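PDB 3WKY: prophenoloxidase b, which is the zymogen of a type 3 copper phenoloxidase that, once activated, probably hydroxylates monophenols and oxidises o-diphenols. Local coordinates for residues Asp173-Ser178 with Pro182-Ser187; Thr119-Lys124 with Gly620-Pro625. All blocks are in the same frame, centred on the assembly; numbering follows the deposited sequence. Where two conformers were deposited one is given.

Overall arrangement
The two contacts illustrate how a multidomain chain uses local and distant closures together. Contact 1 (173-178 with 182-187) is a compact turn-back in the loop between strand 165-169 and helix 187-190, within the copper-containing domain. Contact 2 is far longer in sequence: it brings the end of helix 109-122, in the all-alpha domain, to the loop 620-625 of the Ig-like domain. Contact 1 is therefore nested inside the large loop that contact 2 closes. Their centres are 38 Å apart, on opposite sides of the chain's centre, and their nearest atoms are about 22 Å apart. One shapes a surface facing other subunits; the other joins two domains of a single subunit.

Contact 1: Asp173-Ser178 with Pro182-Ser187; sequences DETGLS and PEHRVS
Where the loop turns back on itself, the CA atoms of Ser178 and His184 come to 5.1 Å, and residues 182-185 coil helically toward the N-cap residue Val186 and helix 187-190. His184 carries the contact. A chi1 of -169°, which swings CG away from the backbone N, carries its ring across to the other segment, where it is held at two places on its rim. At one, ND1 hydrogen-bonds to Ser178 OG over 2.8 Å, with the hydroxyl close to the ring plane. At the other, NE2 meets Thr175 OG1 at 3.2 Å in an in-plane and nearly straight bond (170°), the Thr175 side chain crossing that of His184 at about a right angle. Gly176 lies flat against one face: its CA is 3.8 Å from the ring centroid and 23° off the normal, a CH-pi contact, while Gly176 O stands over the rim, 3.3 Å from His184 CE1. The missing side chain of Gly176 lets its main chain settle this closely.

Beside the ring, one water links the segments, donating to Ser178 O at 2.6 Å and accepting from Arg185 NH1 at 2.8 Å. Arg185 NH2 bonds to Leu240 O and also makes a long, weak ion pair with Asp309 of a third subunit. On the other segment, Leu177 makes backbone hydrogen bonds to a second subunit, where its side chain packs on Ile286.

With both ring nitrogens satisfied, the imidazole is fixed in rotation and cross-braces the loop that meets these neighbours.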
# COMPACT_ATOMS: atom_id res chain seq x y z
N ASP A 173 32.15 15.89 12.78
CA ASP A 173 31.99 16.28 11.37
C ASP A 173 32.44 15.20 10.38
O ASP A 173 32.46 15.45 9.17
CB ASP A 173 32.79 17.56 11.07
CG ASP A 173 32.06 18.83 11.47
OD1 ASP A 173 30.81 18.85 11.45
OD2 ASP A 173 32.75 19.83 11.79
N GLU A 174 32.79 14.02 10.88
CA GLU A 174 33.45 13.02 10.05
C GLU A 174 32.77 11.64 10.02
O GLU A 174 33.29 10.72 9.38
CB GLU A 174 34.92 12.88 10.48
CG GLU A 174 35.70 14.20 10.45
CD GLU A 174 37.07 14.11 11.12
OE1 GLU A 174 37.27 14.79 12.15
OE2 GLU A 174 37.94 13.37 10.62
N THR A 175 31.63 11.48 10.69
CA THR A 175 30.95 10.17 10.74
C THR A 175 29.47 10.22 10.33
O THR A 175 28.73 9.23 10.44
CB THR A 175 31.03 9.55 12.14
OG1 THR A 175 30.50 10.47 13.11
CG2 THR A 175 32.48 9.22 12.49
N GLY A 176 29.05 11.39 9.86
CA GLY A 176 27.66 11.63 9.51
C GLY A 176 27.58 13.12 9.30
O GLY A 176 28.50 13.85 9.67
N LEU A 177 26.50 13.58 8.68
CA LEU A 177 26.38 15.00 8.36
C LEU A 177 25.20 15.59 9.12
O LEU A 177 24.05 15.37 8.74
CB LEU A 177 26.18 15.16 6.85
CG LEU A 177 26.07 16.58 6.30
CD1 LEU A 177 27.28 17.39 6.71
CD2 LEU A 177 25.96 16.51 4.78
N SER A 178 25.47 16.33 10.19
CA SER A 178 24.39 16.82 11.03
C SER A 178 23.39 17.67 10.25
O SER A 178 22.19 17.63 10.53
CB SER A 178 24.93 17.62 12.24
OG SER A 178 25.48 16.75 13.22
N PRO A 182 19.27 14.87 11.57
CA PRO A 182 19.07 15.34 12.95
C PRO A 182 19.64 14.36 13.99
O PRO A 182 20.19 14.81 15.00
CB PRO A 182 17.55 15.42 13.07
CG PRO A 182 17.10 15.77 11.68
CD PRO A 182 18.06 15.04 10.75
N GLU A 183 19.54 13.05 13.75
CA GLU A 183 20.04 12.09 14.75
C GLU A 183 21.54 12.20 14.98
O GLU A 183 22.04 11.82 16.03
CB GLU A 183 19.69 10.66 14.36
CG GLU A 183 18.20 10.38 14.45
CD GLU A 183 17.65 10.50 15.86
OE1 GLU A 183 18.43 10.38 16.85
OE2 GLU A 183 16.43 10.71 15.98
N HIS A 184 22.27 12.72 13.99
CA HIS A 184 23.71 12.89 14.14
C HIS A 184 24.06 13.99 15.15
O HIS A 184 25.17 14.00 15.68
CB HIS A 184 24.39 13.15 12.79
CG HIS A 184 25.89 13.08 12.86
ND1 HIS A 184 26.68 14.21 12.87
CD2 HIS A 184 26.73 12.02 12.94
CE1 HIS A 184 27.95 13.85 12.94
NE2 HIS A 184 28.01 12.53 12.99
N ARG A 185 23.11 14.90 15.43
CA ARG A 185 23.33 15.98 16.39
C ARG A 185 23.65 15.45 17.79
O ARG A 185 24.27 16.14 18.60
CB ARG A 185 22.14 16.97 16.48
CG ARG A 185 21.91 17.85 15.22
CD ARG A 185 21.47 19.31 15.57
NE ARG A 185 20.16 19.44 16.24
CZ ARG A 185 18.97 19.36 15.64
NH1 ARG A 185 18.87 19.11 14.32
NH2 ARG A 185 17.87 19.52 16.35
N VAL A 186 23.23 14.22 18.08
CA VAL A 186 23.45 13.64 19.41
C VAL A 186 24.42 12.45 19.34
O VAL A 186 24.59 11.70 20.31
CB VAL A 186 22.09 13.40 20.17
CG1 VAL A 186 21.18 12.44 19.44
CG2 VAL A 186 22.27 13.00 21.64
N SER A 187 25.11 12.32 18.22
CA SER A 187 26.08 11.24 18.06
C SER A 187 27.26 11.36 19.04
O SER A 187 27.81 10.35 19.46
CB SER A 187 26.57 11.11 16.61
OG SER A 187 27.44 12.17 16.26
O HOH W 1 20.27 18.42 12.05

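Contact 2: Thr119-Lys124 with Gly620-Pro625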
# COMPACT_ATOMS: atom_id res chain seq x y z
N THR A 119 35.08 -11.90 35.38
CA THR A 119 35.83 -12.53 36.47
C THR A 119 36.19 -11.53 37.58
O THR A 119 36.11 -11.87 38.77
CB THR A 119 37.08 -13.22 35.93
OG1 THR A 119 36.68 -14.33 35.12
CG2 THR A 119 37.97 -13.72 37.08
N TYR A 120 36.57 -10.32 37.21
CA TYR A 120 36.85 -9.30 38.22
C TYR A 120 35.62 -8.93 39.04
O TYR A 120 35.74 -8.58 40.21
CB TYR A 120 37.45 -8.04 37.59
CG TYR A 120 38.94 -8.07 37.36
CD1 TYR A 120 39.50 -8.88 36.38
CD2 TYR A 120 39.80 -7.27 38.11
CE1 TYR A 120 40.86 -8.90 36.15
CE2 TYR A 120 41.18 -7.28 37.88
CZ TYR A 120 41.69 -8.11 36.90
OH TYR A 120 43.05 -8.13 36.66
N TYR A 121 34.43 -9.00 38.44
CA TYR A 121 33.21 -8.73 39.19
C TYR A 121 32.85 -9.90 40.10
O TYR A 121 32.36 -9.70 41.21
CB TYR A 121 32.03 -8.42 38.25
CG TYR A 121 32.12 -7.04 37.67
CD1 TYR A 121 31.75 -5.93 38.43
CD2 TYR A 121 32.58 -6.83 36.37
CE1 TYR A 121 31.85 -4.66 37.92
CE2 TYR A 121 32.68 -5.55 35.86
CZ TYR A 121 32.31 -4.47 36.65
OH TYR A 121 32.41 -3.20 36.16
N GLU A 122 33.08 -11.12 39.64
CA GLU A 122 32.64 -12.30 40.37
C GLU A 122 33.63 -12.73 41.45
O GLU A 122 33.22 -13.23 42.51
CB GLU A 122 32.36 -13.46 39.41
CG GLU A 122 30.96 -13.45 38.82
CD GLU A 122 29.88 -13.51 39.89
OE1 GLU A 122 29.29 -12.46 40.21
OE2 GLU A 122 29.62 -14.61 40.43
N ARG A 123 34.92 -12.56 41.20
CA ARG A 123 35.91 -12.97 42.21
C ARG A 123 35.99 -11.92 43.32
O ARG A 123 36.07 -10.72 43.04
CB ARG A 123 37.29 -13.19 41.59
CG ARG A 123 37.43 -14.50 40.80
CD ARG A 123 38.87 -14.71 40.35
NE ARG A 123 39.79 -14.96 41.47
CZ ARG A 123 40.16 -16.17 41.88
NH1 ARG A 123 39.70 -17.25 41.27
NH2 ARG A 123 41.00 -16.30 42.90
N LYS A 124 35.99 -12.38 44.56
CA LYS A 124 36.04 -11.48 45.71
C LYS A 124 37.42 -10.89 45.94
O LYS A 124 37.54 -9.85 46.59
CB LYS A 124 35.56 -12.19 46.97
CG LYS A 124 34.09 -12.55 46.96
CD LYS A 124 33.76 -13.55 48.06
CE LYS A 124 32.31 -14.01 47.99
NZ LYS A 124 31.36 -12.92 48.34
N GLY A 620 25.05 -1.71 41.02
CA GLY A 620 24.91 -2.57 42.18
C GLY A 620 26.21 -3.25 42.56
O GLY A 620 27.26 -2.99 41.95
N ARG A 621 26.15 -4.12 43.57
CA ARG A 621 27.30 -4.89 44.02
C ARG A 621 27.01 -6.37 43.83
O ARG A 621 25.98 -6.85 44.31
CB ARG A 621 27.60 -4.64 45.50
CG ARG A 621 28.01 -3.23 45.85
CD ARG A 621 28.52 -3.13 47.29
NE ARG A 621 29.98 -3.11 47.37
CZ ARG A 621 30.75 -4.19 47.42
NH1 ARG A 621 30.21 -5.40 47.38
NH2 ARG A 621 32.07 -4.07 47.49
N PRO A 622 27.90 -7.08 43.15
CA PRO A 622 27.67 -8.49 42.82
C PRO A 622 27.42 -9.35 44.06
O PRO A 622 26.61 -10.28 44.01
CB PRO A 622 28.99 -8.92 42.16
CG PRO A 622 29.55 -7.64 41.59
CD PRO A 622 29.17 -6.58 42.58
N ASP A 623 28.09 -9.03 45.16
CA ASP A 623 28.07 -9.90 46.33
C ASP A 623 27.19 -9.40 47.47
O ASP A 623 27.18 -9.99 48.54
CB ASP A 623 29.50 -10.10 46.84
CG ASP A 623 30.14 -8.81 47.31
OD1 ASP A 623 29.85 -7.74 46.72
OD2 ASP A 623 30.93 -8.85 48.27
N GLN A 624 26.47 -8.31 47.25
CA GLN A 624 25.65 -7.71 48.32
C GLN A 624 24.23 -7.45 47.84
O GLN A 624 24.02 -7.07 46.69
CB GLN A 624 26.25 -6.39 48.79
CG GLN A 624 27.54 -6.50 49.59
CD GLN A 624 28.08 -5.14 50.00
OE1 GLN A 624 27.33 -4.16 50.09
NE2 GLN A 624 29.39 -5.06 50.24
N PRO A 625 23.24 -7.64 48.73
CA PRO A 625 21.86 -7.27 48.37
C PRO A 625 21.71 -5.75 48.22
O PRO A 625 22.52 -4.99 48.76
CB PRO A 625 21.04 -7.76 49.56
CG PRO A 625 22.01 -7.82 50.69
CD PRO A 625 23.32 -8.23 50.08
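The ring of Tyr121 offers an edge to Pro622, whose CG lies near the ring plane 4.2 Å from Tyr121 CD1, so the proline meets the rim rather than a face. The other flat group belongs to the turn itself: the Arg621 guanidinium has Asp623 CG in plane at its edge, in a salt bridge whose 2.5 Å between Arg621 NH1 and Asp623 OD1 is short enough to leave its exact length doubtful. Above one face stands Gln624 NE2; two donors meet there, so the placing of the amide is doubtful.

Pro622 and Asp623 are the central residues of a type I beta turn from Arg621 to Gln624, which points them both at the end of helix 109-122. The proline ring makes the closest approach: its CG touches the backbone Tyr121 O at 3.5 Å, and its CB lies near Glu122 OE1, which, in the conformer given, has its salt bridge with Arg215. At the exposed side of the contact the Lys124 chain, bent at its last torsion (chi4 -69°), brings NZ to 3.7 Å from Asp623 CB. NZ remains 4.1 Å from Asp623 OD2, beyond a salt bridge, so the attraction is probably modest; both residues also touch a crystal neighbour, which may influence their placing.

Deeper in, Tyr121 packs on Cys572, disulfide-bonded to Cys619 just ahead of the turn, and its OH bonds to His201, between the copper-site residues His199 and His203 in sequence. This is an interdomain contact of the arthropod hemocyanin fold, a helix end of the all-alpha domain docked mainly by van der Waals packing on a loop of the Ig-like domain.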